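Putative extracellular solute-binding protein (Bordetella bronchiseptica, PDB 4P56) binds mandelate and probably serves as the periplasmic receptor that hands its solute to a TRAP transporter. Local coordinates at residues His225-Pro230 with Val293-Ala298; Thr115-Ala120 with Ala334-Leu339. All blocks are in the same frame, centred on the assembly; numbering follows the deposited sequence.

In the fold
Contact 1 (225-230 with 293-298) lies at the edge of a six-stranded mixed sheet, strand 225-228 against the outermost strand 291-294, while contact 2 (115-120 with 334-339) packs two helices, one of them the last of the chain. Their centres are 22 Å apart and their nearest atoms about 7 Å, so they do not touch directly. A weak hydrogen bond links the two regions, from NH2 of Arg-117 to the O of Gly-231, just past contact 1. The side chain of Arg-117 is about 11 Å from a bound (R)-mandelic acid. Contact 1 relates to the pocket through its sheet, whose strands 168-171 and 206-210 carry the ligand-lining Arg-170 and Phe-209.

Contact 1 (His225-Pro230 with Val293-Ala298); sequences HATEFP and VKADDA
Ala-295 sets its methyl group over one face of the Phe-229 ring: CB of Ala-295 is 3.8 Å from the ring centroid of Phe-229 and 28° off the ring normal, a CH-pi contact. The methyl lies nearer the CD2-CE2 side of Phe-229, each of these atoms 3.5 Å from CB of Ala-295. Although the CB of Phe-229 starts away from 293-298, its CG stands beside the backbone N (chi1 -71°), which turns the ring back to the methyl.

Before this point the chains are parallel strands, 225-228 beside 291-294, the outermost strand of a six-stranded mixed sheet. N of Val-293 donates to O of Ala-226 (2.8 Å), N of Glu-228 to O of Val-293 (2.9 Å), and N of Ala-295 to O of Glu-228 (2.9 Å). The chain then turns at Asp-296, N-cap of helix 297-307, whose OD1 takes the N of Leu-299.

Thr-227 and Val-293 project side by side from one sheet face, OG1 of Thr-227 lying 3.5 Å from CB of Val-293. That hydroxyl is hydrogen-bonded to O of Val-158, while CG2, anti to the backbone N, meets CG1 of Val-293.

On the face shared with Lys-294, Glu-228 extends beyond CG. A water sits unusually close to its OE1, at a doubtful distance, and donates weakly to O of Val-293. The chemistry implies that backbone bonds set the register and Thr-227 and Val-293 pack on one face, while on the other Glu-228 pairs its charged end with Arg-282, through a salt bridge from OE2, and lays its chain against Ile-150 and Leu-292.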
loop_
_atom_site.group_PDB
_atom_site.type_symbol
_atom_site.label_atom_id
_atom_site.label_comp_id
_atom_site.label_asym_id
_atom_site.label_seq_id
_atom_site.Cartn_x
_atom_site.Cartn_y
_atom_site.Cartn_z
ATOM N N HIS A 225 2.788 -10.350 -19.555
ATOM C CA HIS A 225 4.197 -10.117 -19.250
ATOM C C HIS A 225 4.336 -9.562 -17.850
ATOM O O HIS A 225 3.520 -8.752 -17.410
ATOM C CB HIS A 225 4.792 -9.129 -20.249
ATOM C CG HIS A 225 4.705 -9.586 -21.677
ATOM N ND1 HIS A 225 5.678 -10.352 -22.282
ATOM C CD2 HIS A 225 3.759 -9.370 -22.622
ATOM C CE1 HIS A 225 5.330 -10.599 -23.533
ATOM N NE2 HIS A 225 4.162 -10.027 -23.761
ATOM N N ALA A 226 5.344 -10.032 -17.134
ATOM C CA ALA A 226 5.622 -9.522 -15.794
ATOM C C ALA A 226 7.120 -9.547 -15.543
ATOM O O ALA A 226 7.782 -10.556 -15.837
ATOM C CB ALA A 226 4.914 -10.381 -14.728
ATOM N N THR A 227 7.637 -8.473 -14.949
ATOM C CA THR A 227 9.039 -8.422 -14.526
ATOM C C THR A 227 9.101 -8.150 -13.049
ATOM O O THR A 227 8.557 -7.171 -12.564
ATOM C CB THR A 227 9.832 -7.357 -15.293
ATOM O OG1 THR A 227 9.799 -7.702 -16.689
ATOM C CG2 THR A 227 11.297 -7.313 -14.800
ATOM N N GLU A 228 9.732 -9.064 -12.333
ATOM C CA GLU A 228 9.855 -8.961 -10.895
ATOM C C GLU A 228 11.237 -8.459 -10.570
ATOM O O GLU A 228 12.177 -8.669 -11.327
ATOM C CB GLU A 228 9.652 -10.319 -10.241
ATOM C CG GLU A 228 8.275 -10.914 -10.439
ATOM C CD GLU A 228 8.153 -12.198 -9.674
ATOM O OE1 GLU A 228 8.453 -13.252 -10.256
ATOM O OE2 GLU A 228 7.823 -12.152 -8.461
ATOM N N PHE A 229 11.344 -7.807 -9.418
ATOM C CA PHE A 229 12.575 -7.181 -8.979
ATOM C C PHE A 229 12.825 -7.590 -7.532
ATOM O O PHE A 229 11.896 -7.596 -6.724
ATOM C CB PHE A 229 12.389 -5.669 -9.003
ATOM C CG PHE A 229 12.319 -5.074 -10.381
ATOM C CD1 PHE A 229 11.133 -5.071 -11.090
ATOM C CD2 PHE A 229 13.443 -4.503 -10.955
ATOM C CE1 PHE A 229 11.068 -4.520 -12.340
ATOM C CE2 PHE A 229 13.381 -3.961 -12.203
ATOM C CZ PHE A 229 12.180 -3.957 -12.894
ATOM N N PRO A 230 14.077 -7.886 -7.189
ATOM C CA PRO A 230 14.380 -8.230 -5.806
ATOM C C PRO A 230 14.031 -7.099 -4.861
ATOM O O PRO A 230 14.471 -5.964 -5.046
ATOM C CB PRO A 230 15.890 -8.487 -5.829
ATOM C CG PRO A 230 16.156 -8.952 -7.232
ATOM C CD PRO A 230 15.237 -8.092 -8.074
ATOM N N VAL A 293 9.652 -12.573 -16.122
ATOM C CA VAL A 293 11.051 -12.157 -16.156
ATOM C C VAL A 293 11.529 -11.848 -14.747
ATOM O O VAL A 293 10.780 -11.281 -13.943
ATOM C CB VAL A 293 11.218 -10.908 -17.060
ATOM C CG1 VAL A 293 12.653 -10.396 -17.049
ATOM C CG2 VAL A 293 10.793 -11.232 -18.465
ATOM N N LYS A 294 12.755 -12.259 -14.433
ATOM C CA LYS A 294 13.443 -11.761 -13.244
ATOM C C LYS A 294 14.398 -10.680 -13.718
ATOM O O LYS A 294 15.273 -10.937 -14.536
ATOM C CB LYS A 294 14.216 -12.859 -12.525
ATOM C CG LYS A 294 14.960 -12.367 -11.274
ATOM C CD LYS A 294 15.454 -13.549 -10.429
ATOM C CE LYS A 294 16.189 -13.122 -9.159
ATOM N NZ LYS A 294 17.614 -12.730 -9.391
ATOM N N ALA A 295 14.235 -9.468 -13.200
ATOM C CA ALA A 295 15.078 -8.355 -13.616
ATOM C C ALA A 295 16.533 -8.768 -13.519
ATOM O O ALA A 295 16.966 -9.234 -12.476
ATOM C CB ALA A 295 14.825 -7.134 -12.723
ATOM N N ASP A 296 17.301 -8.599 -14.585
ATOM C CA ASP A 296 18.718 -8.983 -14.510
ATOM C C ASP A 296 19.500 -7.848 -13.871
ATOM O O ASP A 296 18.933 -6.780 -13.635
ATOM C CB ASP A 296 19.282 -9.419 -15.866
ATOM C CG ASP A 296 19.381 -8.286 -16.871
ATOM O OD1 ASP A 296 19.289 -7.111 -16.497
ATOM O OD2 ASP A 296 19.589 -8.585 -18.061
ATOM N N ASP A 297 20.769 -8.082 -13.546
ATOM C CA ASP A 297 21.535 -7.111 -12.768
ATOM C C ASP A 297 21.624 -5.759 -13.465
ATOM O O ASP A 297 21.667 -4.727 -12.798
ATOM C CB ASP A 297 22.945 -7.630 -12.447
ATOM C CG ASP A 297 22.934 -8.812 -11.490
ATOM O OD1 ASP A 297 21.940 -8.978 -10.755
ATOM O OD2 ASP A 297 23.916 -9.574 -11.467
ATOM N N ALA A 298 21.672 -5.759 -14.801
ATOM C CA ALA A 298 21.799 -4.500 -15.549
ATOM C C ALA A 298 20.521 -3.667 -15.412
ATOM O O ALA A 298 20.568 -2.454 -15.197
ATOM C CB ALA A 298 22.114 -4.771 -17.025
HETATM O O HOH W 1 10.315 -13.389 -11.965
#

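Contact 2 (Thr115-Ala120 with Ala334-Leu339); sequences TSRSIA and AEIKQL
The carboxylate of Glu-335 lies with one face over the backbone of Ala-120, across an antiparallel helix pair, 114-129 against the chain's last helix 325-340. CA of Ala-120 is 3.7 Å from CD of Glu-335, nearly along the normal of the carboxylate plane, and the Ala-120 methyl lies on the same face. From beside OE2 comes CG2 of Ile-119, 3.5 Å from OE2 of Glu-335 and tilted from the plane toward the Ala-120 side. With CG anti to the backbone N (chi1 -180°), Glu-335 extends across to the other helix. The nearby OD2 of Asp-123 might raise the carboxylate's affinity for a proton, an effect that the long, weak ion pair of OE2 with Arg-264 would oppose.

The segment axes approach to 8.9 Å, with 148° between their directions. Small residues one turn apart line the near side. CB of Ser-116 is 3.7 Å from CB of Leu-339. CB of Ala-120 is 3.9 Å from CB of Ile-336. The hydroxyl of Ser-116 is hydrogen-bonded to OD1 of Asp-340, a polar tie just past the packed residues.

CD1 of Leu-339 touches both CG2 of Ile-119 and O of Ser-116. Arg-117 sends its guanidinium elsewhere, where NH1 hydrogen-bonds to O of Ala-105 and OG of Ser-110. CD1 of Ile-336 rests 3.5 Å from CA of Arg-117 and also meets CB and CG of that arginine.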
loop_
_atom_site.group_PDB
_atom_site.type_symbol
_atom_site.label_atom_id
_atom_site.label_comp_id
_atom_site.label_asym_id
_atom_site.label_seq_id
_atom_site.Cartn_x
_atom_site.Cartn_y
_atom_site.Cartn_z
ATOM N N THR A 115 4.616 -8.336 5.089
ATOM C CA THR A 115 4.682 -8.419 6.545
ATOM C C THR A 115 5.836 -7.623 7.115
ATOM O O THR A 115 5.651 -6.770 8.004
ATOM C CB THR A 115 4.718 -9.880 7.032
ATOM O OG1 THR A 115 3.477 -10.503 6.697
ATOM C CG2 THR A 115 4.899 -9.951 8.577
ATOM N N SER A 116 7.045 -7.888 6.641
ATOM C CA SER A 116 8.203 -7.155 7.149
ATOM C C SER A 116 8.094 -5.635 6.902
ATOM O O SER A 116 8.314 -4.819 7.823
ATOM C CB SER A 116 9.490 -7.737 6.534
ATOM O OG SER A 116 9.489 -7.479 5.138
ATOM N N ARG A 117 7.702 -5.250 5.688
ATOM C CA ARG A 117 7.558 -3.817 5.344
ATOM C C ARG A 117 6.472 -3.103 6.156
ATOM O O ARG A 117 6.645 -1.940 6.548
ATOM C CB ARG A 117 7.244 -3.661 3.862
ATOM C CG ARG A 117 7.498 -2.275 3.325
ATOM C CD ARG A 117 6.992 -2.155 1.876
ATOM N NE ARG A 117 7.667 -3.022 0.925
ATOM C CZ ARG A 117 8.783 -2.685 0.279
ATOM N NH1 ARG A 117 9.387 -1.523 0.521
ATOM N NH2 ARG A 117 9.307 -3.512 -0.598
ATOM N N SER A 118 5.349 -3.784 6.388
ATOM C CA SER A 118 4.262 -3.206 7.167
ATOM C C SER A 118 4.718 -2.934 8.595
ATOM O O SER A 118 4.510 -1.856 9.142
ATOM C CB SER A 118 3.058 -4.161 7.231
ATOM O OG SER A 118 2.466 -4.346 5.959
ATOM N N ILE A 119 5.314 -3.939 9.218
ATOM C CA ILE A 119 5.729 -3.807 10.607
ATOM C C ILE A 119 6.775 -2.712 10.724
ATOM O O ILE A 119 6.671 -1.851 11.585
ATOM C CB ILE A 119 6.278 -5.125 11.158
ATOM C CG1 ILE A 119 5.125 -6.100 11.338
ATOM C CG2 ILE A 119 6.965 -4.890 12.502
ATOM C CD1 ILE A 119 5.555 -7.514 11.447
ATOM N N ALA A 120 7.770 -2.736 9.849
ATOM C CA ALA A 120 8.845 -1.756 9.923
ATOM C C ALA A 120 8.330 -0.367 9.571
ATOM O O ALA A 120 8.730 0.632 10.182
ATOM C CB ALA A 120 10.019 -2.168 9.007
ATOM N N ALA A 334 17.166 -1.029 9.350
ATOM C CA ALA A 334 17.702 -2.030 10.261
ATOM C C ALA A 334 16.598 -3.009 10.599
ATOM O O ALA A 334 16.801 -4.223 10.624
ATOM C CB ALA A 334 18.217 -1.384 11.512
ATOM N N GLU A 335 15.409 -2.479 10.821
ATOM C CA GLU A 335 14.309 -3.326 11.262
ATOM C C GLU A 335 13.802 -4.261 10.150
ATOM O O GLU A 335 13.525 -5.441 10.397
ATOM C CB GLU A 335 13.173 -2.469 11.801
ATOM C CG GLU A 335 11.995 -3.303 12.280
ATOM C CD GLU A 335 10.910 -2.465 12.924
ATOM O OE1 GLU A 335 11.094 -1.226 13.036
ATOM O OE2 GLU A 335 9.885 -3.055 13.325
ATOM N N ILE A 336 13.701 -3.759 8.923
ATOM C CA ILE A 336 13.200 -4.591 7.820
ATOM C C ILE A 336 14.228 -5.661 7.415
ATOM O O ILE A 336 13.858 -6.800 7.109
ATOM C CB ILE A 336 12.696 -3.735 6.606
ATOM C CG1 ILE A 336 11.701 -4.544 5.744
ATOM C CG2 ILE A 336 13.866 -3.262 5.786
ATOM C CD1 ILE A 336 10.976 -3.724 4.671
ATOM N N LYS A 337 15.510 -5.320 7.483
ATOM C CA LYS A 337 16.596 -6.256 7.196
ATOM C C LYS A 337 16.539 -7.412 8.199
ATOM O O LYS A 337 16.603 -8.579 7.814
ATOM C CB LYS A 337 17.937 -5.506 7.269
ATOM C CG LYS A 337 19.167 -6.229 6.748
ATOM C CD LYS A 337 20.422 -5.402 7.074
ATOM C CE LYS A 337 21.699 -6.239 7.001
ATOM N NZ LYS A 337 22.874 -5.552 7.656
ATOM N N GLN A 338 16.359 -7.086 9.475
ATOM C CA GLN A 338 16.209 -8.100 10.521
ATOM C C GLN A 338 14.929 -8.950 10.357
ATOM O O GLN A 338 14.963 -10.192 10.395
ATOM C CB GLN A 338 16.187 -7.404 11.877
ATOM C CG GLN A 338 15.911 -8.337 13.046
ATOM C CD GLN A 338 16.393 -7.759 14.371
ATOM O OE1 GLN A 338 17.423 -7.077 14.431
ATOM N NE2 GLN A 338 15.646 -8.019 15.441
ATOM N N LEU A 339 13.786 -8.295 10.203
ATOM C CA LEU A 339 12.556 -9.037 9.934
ATOM C C LEU A 339 12.697 -9.983 8.725
ATOM O O LEU A 339 12.320 -11.161 8.787
ATOM C CB LEU A 339 11.399 -8.058 9.728
ATOM C CG LEU A 339 10.992 -7.356 11.027
ATOM C CD1 LEU A 339 10.029 -6.208 10.746
ATOM C CD2 LEU A 339 10.361 -8.375 11.965
#